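Local structure of glycogen synthase (Cyanobacterium sp. CLg1, 6GNF) at residues D366-A371 with L428-F433; V451-G456 with N471-P476. The protein is a starch or bacterial glycogen synthase, a glycosyltransferase of two sheet-and-helix domains, with ADP and a glycan held between them. One frame throughout, in Å; residues are numbered along the deposited sequence.

Contact 1 of 2, residues D366-A371 with L428-F433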
loop_
_atom_site.group_PDB
_atom_site.type_symbol
_atom_site.label_atom_id
_atom_site.label_comp_id
_atom_site.label_asym_id
_atom_site.label_seq_id
_atom_site.Cartn_x
_atom_site.Cartn_y
_atom_site.Cartn_z
ATOM N N ASP A 366 12.280 -12.660 -5.753
ATOM C CA ASP A 366 13.407 -13.185 -6.540
ATOM C C ASP A 366 14.542 -13.736 -5.662
ATOM O O ASP A 366 15.224 -14.684 -6.052
ATOM C CB ASP A 366 13.929 -12.138 -7.546
ATOM C CG ASP A 366 14.517 -10.892 -6.881
ATOM O OD1 ASP A 366 13.968 -10.397 -5.864
ATOM O OD2 ASP A 366 15.536 -10.388 -7.401
ATOM N N VAL A 367 14.717 -13.144 -4.483
ATOM C CA VAL A 367 15.706 -13.600 -3.503
ATOM C C VAL A 367 15.339 -14.981 -2.957
ATOM O O VAL A 367 16.207 -15.862 -2.823
ATOM C CB VAL A 367 15.828 -12.605 -2.324
ATOM C CG1 VAL A 367 16.748 -13.146 -1.239
ATOM C CG2 VAL A 367 16.307 -11.243 -2.817
ATOM N N ILE A 368 14.053 -15.178 -2.657
ATOM C CA ILE A 368 13.593 -16.450 -2.092
ATOM C C ILE A 368 13.815 -17.579 -3.092
ATOM O O ILE A 368 14.362 -18.624 -2.742
ATOM C CB ILE A 368 12.105 -16.414 -1.676
ATOM C CG1 ILE A 368 11.858 -15.325 -0.629
ATOM C CG2 ILE A 368 11.681 -17.763 -1.100
ATOM C CD1 ILE A 368 10.395 -15.110 -0.299
ATOM N N ILE A 369 13.423 -17.343 -4.339
ATOM C CA ILE A 369 13.586 -18.335 -5.396
ATOM C C ILE A 369 15.063 -18.663 -5.626
ATOM O O ILE A 369 15.427 -19.830 -5.744
ATOM C CB ILE A 369 12.921 -17.865 -6.706
ATOM C CG1 ILE A 369 11.398 -17.877 -6.544
ATOM C CG2 ILE A 369 13.321 -18.755 -7.878
ATOM C CD1 ILE A 369 10.659 -17.079 -7.596
ATOM N N ALA A 370 15.905 -17.634 -5.666
ATOM C CA ALA A 370 17.342 -17.823 -5.869
ATOM C C ALA A 370 18.012 -18.514 -4.678
ATOM O O ALA A 370 19.072 -19.123 -4.834
ATOM C CB ALA A 370 18.019 -16.491 -6.150
ATOM N N ALA A 371 17.392 -18.434 -3.502
ATOM C CA ALA A 371 17.968 -18.997 -2.279
ATOM C C ALA A 371 17.783 -20.507 -2.144
ATOM O O ALA A 371 18.381 -21.115 -1.256
ATOM C CB ALA A 371 17.379 -18.301 -1.060
ATOM N N LEU A 428 7.800 -14.474 6.206
ATOM C CA LEU A 428 9.073 -14.106 5.599
ATOM C C LEU A 428 8.911 -12.932 4.639
ATOM O O LEU A 428 8.201 -13.045 3.635
ATOM C CB LEU A 428 9.620 -15.318 4.850
ATOM C CG LEU A 428 11.040 -15.285 4.296
ATOM C CD1 LEU A 428 12.053 -15.281 5.424
ATOM C CD2 LEU A 428 11.268 -16.485 3.389
ATOM N N MET A 429 9.542 -11.798 4.966
ATOM C CA MET A 429 9.452 -10.579 4.155
ATOM C C MET A 429 10.831 -9.983 3.855
ATOM O O MET A 429 11.265 -9.043 4.527
ATOM C CB MET A 429 8.604 -9.531 4.875
ATOM C CG MET A 429 7.207 -10.007 5.241
ATOM S SD MET A 429 6.265 -8.720 6.071
ATOM C CE MET A 429 6.034 -7.558 4.742
ATOM N N PRO A 430 11.502 -10.481 2.804
ATOM C CA PRO A 430 12.811 -9.973 2.406
ATOM C C PRO A 430 12.711 -8.719 1.537
ATOM O O PRO A 430 13.252 -8.681 0.427
ATOM C CB PRO A 430 13.391 -11.145 1.614
ATOM C CG PRO A 430 12.201 -11.749 0.960
ATOM C CD PRO A 430 11.070 -11.597 1.942
ATOM N N SER A 431 12.024 -7.701 2.046
ATOM C CA SER A 431 11.786 -6.484 1.286
ATOM C C SER A 431 13.066 -5.666 1.133
ATOM O O SER A 431 13.872 -5.582 2.052
ATOM C CB SER A 431 10.707 -5.629 1.961
ATOM O OG SER A 431 9.493 -6.350 2.076
ATOM N N ARG A 432 13.236 -5.056 -0.037
ATOM C CA ARG A 432 14.338 -4.132 -0.286
ATOM C C ARG A 432 14.023 -2.734 0.239
ATOM O O ARG A 432 14.924 -1.986 0.596
ATOM C CB ARG A 432 14.664 -4.078 -1.778
ATOM C CG ARG A 432 15.228 -5.387 -2.314
ATOM C CD ARG A 432 15.684 -5.256 -3.754
ATOM N NE ARG A 432 16.425 -6.442 -4.198
ATOM C CZ ARG A 432 15.899 -7.520 -4.784
ATOM N NH1 ARG A 432 14.599 -7.609 -5.028
ATOM N NH2 ARG A 432 16.689 -8.526 -5.132
ATOM N N PHE A 433 12.751 -2.364 0.227
ATOM C CA PHE A 433 12.262 -1.200 0.964
ATOM C C PHE A 433 10.803 -1.475 1.327
ATOM O O PHE A 433 10.111 -2.214 0.614
ATOM C CB PHE A 433 12.409 0.080 0.141
ATOM C CG PHE A 433 11.750 0.012 -1.206
ATOM C CD1 PHE A 433 12.414 -0.545 -2.292
ATOM C CD2 PHE A 433 10.460 0.500 -1.391
ATOM C CE1 PHE A 433 11.810 -0.610 -3.537
ATOM C CE2 PHE A 433 9.847 0.436 -2.634
ATOM C CZ PHE A 433 10.523 -0.125 -3.707
#
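Asp366 and Arg432 meet end-on: NH1 and NH2 of the guanidinium each take one oxygen of the carboxylate in a two-pronged salt bridge. The straighter bond runs from Arg432 NH1 to Asp366 OD1, 3.0 Å with an N-H...O angle of 158°; it reaches the syn lone pair of OD1, which lies close to the guanidinium plane. Arg432 NH2 meets Asp366 OD2 at 3.2 Å, also from the syn side but tilted out of both planes. The two flat groups are turned 47° against each other, so the pair is twisted rather than coplanar. With its CG set between the backbone N and the carbonyl carbon (chi1 64°), Asp366 brings its carboxylate round to Arg432, whose chain arrives extended from CG to NE. The guanidinium is further fixed by hydrogen bonds from NH1 to Asn361 O and from NE to Pro474 O. Beside the ion pair, Val367 CG2 rests obliquely against Arg432 NH2 at 3.6 Å.

One residue on, the contact becomes wholly apolar. Ile368 crosses Pro430 at about a right angle, its CG1 lying 3.9 Å from Pro430 CG, and then meets Leu428 tip to tip, CD1 to CD2 at 4.0 Å. Pro430 is the centre of an inverse gamma turn that leads the chain out of strand 426-429.

Helix 365-370 is thus packed on the C-terminal end of that strand within the parallel sheet; Ile368 also touches Phe355 of strand 352-356 and Val382 and Ile384 of strand 381-385, while Asp366 and Ala370 touch Leu488 of helix 485-503.

Contact 2 of 2, residues V451-G456 with N471-P476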
loop_
_atom_site.group_PDB
_atom_site.type_symbol
_atom_site.label_atom_id
_atom_site.label_comp_id
_atom_site.label_asym_id
_atom_site.label_seq_id
_atom_site.Cartn_x
_atom_site.Cartn_y
_atom_site.Cartn_z
ATOM N N VAL A 451 9.888 -12.669 10.163
ATOM C CA VAL A 451 11.314 -12.638 9.877
ATOM C C VAL A 451 11.454 -11.702 8.685
ATOM O O VAL A 451 11.108 -12.062 7.563
ATOM C CB VAL A 451 11.871 -14.042 9.557
ATOM C CG1 VAL A 451 13.372 -14.001 9.325
ATOM C CG2 VAL A 451 11.533 -15.016 10.666
ATOM N N VAL A 452 11.965 -10.501 8.943
ATOM C CA VAL A 452 11.809 -9.383 8.029
ATOM C C VAL A 452 13.119 -8.659 7.733
ATOM O O VAL A 452 14.076 -8.734 8.494
ATOM C CB VAL A 452 10.787 -8.369 8.591
ATOM C CG1 VAL A 452 9.451 -9.054 8.833
ATOM C CG2 VAL A 452 11.281 -7.734 9.883
ATOM N N ALA A 453 13.150 -7.973 6.598
ATOM C CA ALA A 453 14.273 -7.114 6.255
ATOM C C ALA A 453 14.296 -5.891 7.176
ATOM O O ALA A 453 13.243 -5.382 7.560
ATOM C CB ALA A 453 14.181 -6.667 4.806
ATOM N N PRO A 454 15.497 -5.402 7.510
ATOM C CA PRO A 454 15.638 -4.249 8.394
ATOM C C PRO A 454 15.465 -2.929 7.646
ATOM O O PRO A 454 16.399 -2.147 7.548
ATOM C CB PRO A 454 17.073 -4.408 8.906
ATOM C CG PRO A 454 17.803 -4.989 7.739
ATOM C CD PRO A 454 16.813 -5.899 7.050
ATOM N N VAL A 455 14.266 -2.672 7.136
ATOM C CA VAL A 455 13.992 -1.441 6.384
ATOM C C VAL A 455 12.610 -0.896 6.716
ATOM O O VAL A 455 11.692 -1.653 7.029
ATOM C CB VAL A 455 14.118 -1.662 4.859
ATOM C CG1 VAL A 455 15.552 -2.021 4.479
ATOM C CG2 VAL A 455 13.158 -2.749 4.377
ATOM N N GLY A 456 12.489 0.427 6.669
ATOM C CA GLY A 456 11.207 1.112 6.834
ATOM C C GLY A 456 10.450 0.680 8.070
ATOM O O GLY A 456 11.044 0.488 9.129
ATOM N N ASN A 471 19.731 -9.429 7.501
ATOM C CA ASN A 471 20.614 -8.374 7.037
ATOM C C ASN A 471 19.933 -7.681 5.862
ATOM O O ASN A 471 18.929 -8.168 5.342
ATOM C CB ASN A 471 21.981 -8.931 6.634
ATOM C CG ASN A 471 22.800 -9.401 7.823
ATOM O OD1 ASN A 471 22.569 -8.987 8.955
ATOM N ND2 ASN A 471 23.788 -10.249 7.560
ATOM N N LYS A 472 20.472 -6.539 5.458
ATOM C CA LYS A 472 19.884 -5.723 4.396
ATOM C C LYS A 472 19.869 -6.454 3.054
ATOM O O LYS A 472 20.854 -7.064 2.672
ATOM C CB LYS A 472 20.679 -4.421 4.262
ATOM C CG LYS A 472 20.100 -3.418 3.287
ATOM C CD LYS A 472 21.064 -2.262 3.077
ATOM C CE LYS A 472 20.540 -1.287 2.039
ATOM N NZ LYS A 472 19.292 -0.610 2.497
ATOM N N ILE A 473 18.748 -6.381 2.347
ATOM C CA ILE A 473 18.637 -6.947 1.006
ATOM C C ILE A 473 19.021 -5.845 0.025
ATOM O O ILE A 473 18.300 -4.864 -0.096
ATOM C CB ILE A 473 17.202 -7.435 0.695
ATOM C CG1 ILE A 473 16.654 -8.317 1.830
ATOM C CG2 ILE A 473 17.165 -8.184 -0.633
ATOM C CD1 ILE A 473 17.447 -9.577 2.107
ATOM N N PRO A 474 20.162 -5.994 -0.665
ATOM C CA PRO A 474 20.670 -4.858 -1.434
ATOM C C PRO A 474 19.820 -4.523 -2.654
ATOM O O PRO A 474 19.277 -5.422 -3.296
ATOM C CB PRO A 474 22.075 -5.302 -1.843
ATOM C CG PRO A 474 22.048 -6.790 -1.804
ATOM C CD PRO A 474 21.000 -7.198 -0.812
ATOM N N MET A 475 19.706 -3.228 -2.943
ATOM C CA MET A 475 18.950 -2.734 -4.089
ATOM C C MET A 475 19.772 -2.886 -5.362
ATOM O O MET A 475 20.991 -2.957 -5.295
ATOM C CB MET A 475 18.607 -1.252 -3.895
ATOM C CG MET A 475 17.455 -0.983 -2.947
ATOM S SD MET A 475 15.845 -1.217 -3.735
ATOM C CE MET A 475 15.692 0.265 -4.721
ATOM N N PRO A 476 19.106 -2.874 -6.531
ATOM C CA PRO A 476 19.848 -2.792 -7.795
ATOM C C PRO A 476 20.680 -1.507 -7.851
ATOM O O PRO A 476 20.260 -0.503 -7.278
ATOM C CB PRO A 476 18.737 -2.765 -8.864
ATOM C CG PRO A 476 17.480 -3.181 -8.172
ATOM C CD PRO A 476 17.650 -2.794 -6.738
#
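Pro454 lays its ring over one flat face of the peptide that joins Asn471 to Lys472. At the start of the ring, Pro454 CB stays 5.3 Å from Lys472 N. The next atom, Pro454 CG, comes down above the peptide: it is 3.8 Å from Lys472 N and 3.9 Å from Asn471 C, and its line to that carbon runs nearly perpendicular to the peptide plane. Where the ring closes back toward its own nitrogen, Pro454 CD stands above the carbonyl group, 3.5 Å from Asn471 O. The oxygen is therefore approached from over its plane, a packing contact of CH2 against a pi surface.

The position of the ring follows from the backbone, since Pro454 is the centre of an inverse gamma turn closed by a weak bond from Val455 N to Ala453 O, 2.9 Å long. In the residue before the proline, Ala453 CB touches Ile473 CG1 at 4.2 Å. The residue after it is approached by Lys472, which runs extended as far as CE; the last torsion (chi4 65°) turns NZ aside, and Lys472 NZ ends 4.5 Å from Val455 CG1, a loose approach.

The contact packs the turn after strand 449-452 on the loop after strand 468-469, neighbouring parallel strands at one edge of the sheet in the C-terminal Rossmann-like domain of this GT-B enzyme. Sharing neither a hydrogen bond nor a salt bridge, and burying only 179 Å², the two segments fit by shape, their positions set by backbone bonds between the strands, such as Val452 with Met470.

How the contacts relate
Contact 1 is the more deeply buried, with five of its six touching residues enclosed, whereas contact 2 reaches the surface through Asn471 and Lys472. Both reach the same parallel sheet, in which strands 426-429 and 449-452 are neighbours; Met429 O to Ala453 N and Met429 N to Val451 O, each 3.0 Å, are probable hydrogen bonds joining the two. The same kind of turn ends both strands. The chemistry differs with place: contact 1 combines a charged pair with aliphatic packing of helix on sheet, while contact 2 is van der Waals packing between loops. Arg432 also bridges them, packing its CB against Met475 SD at 3.7 Å.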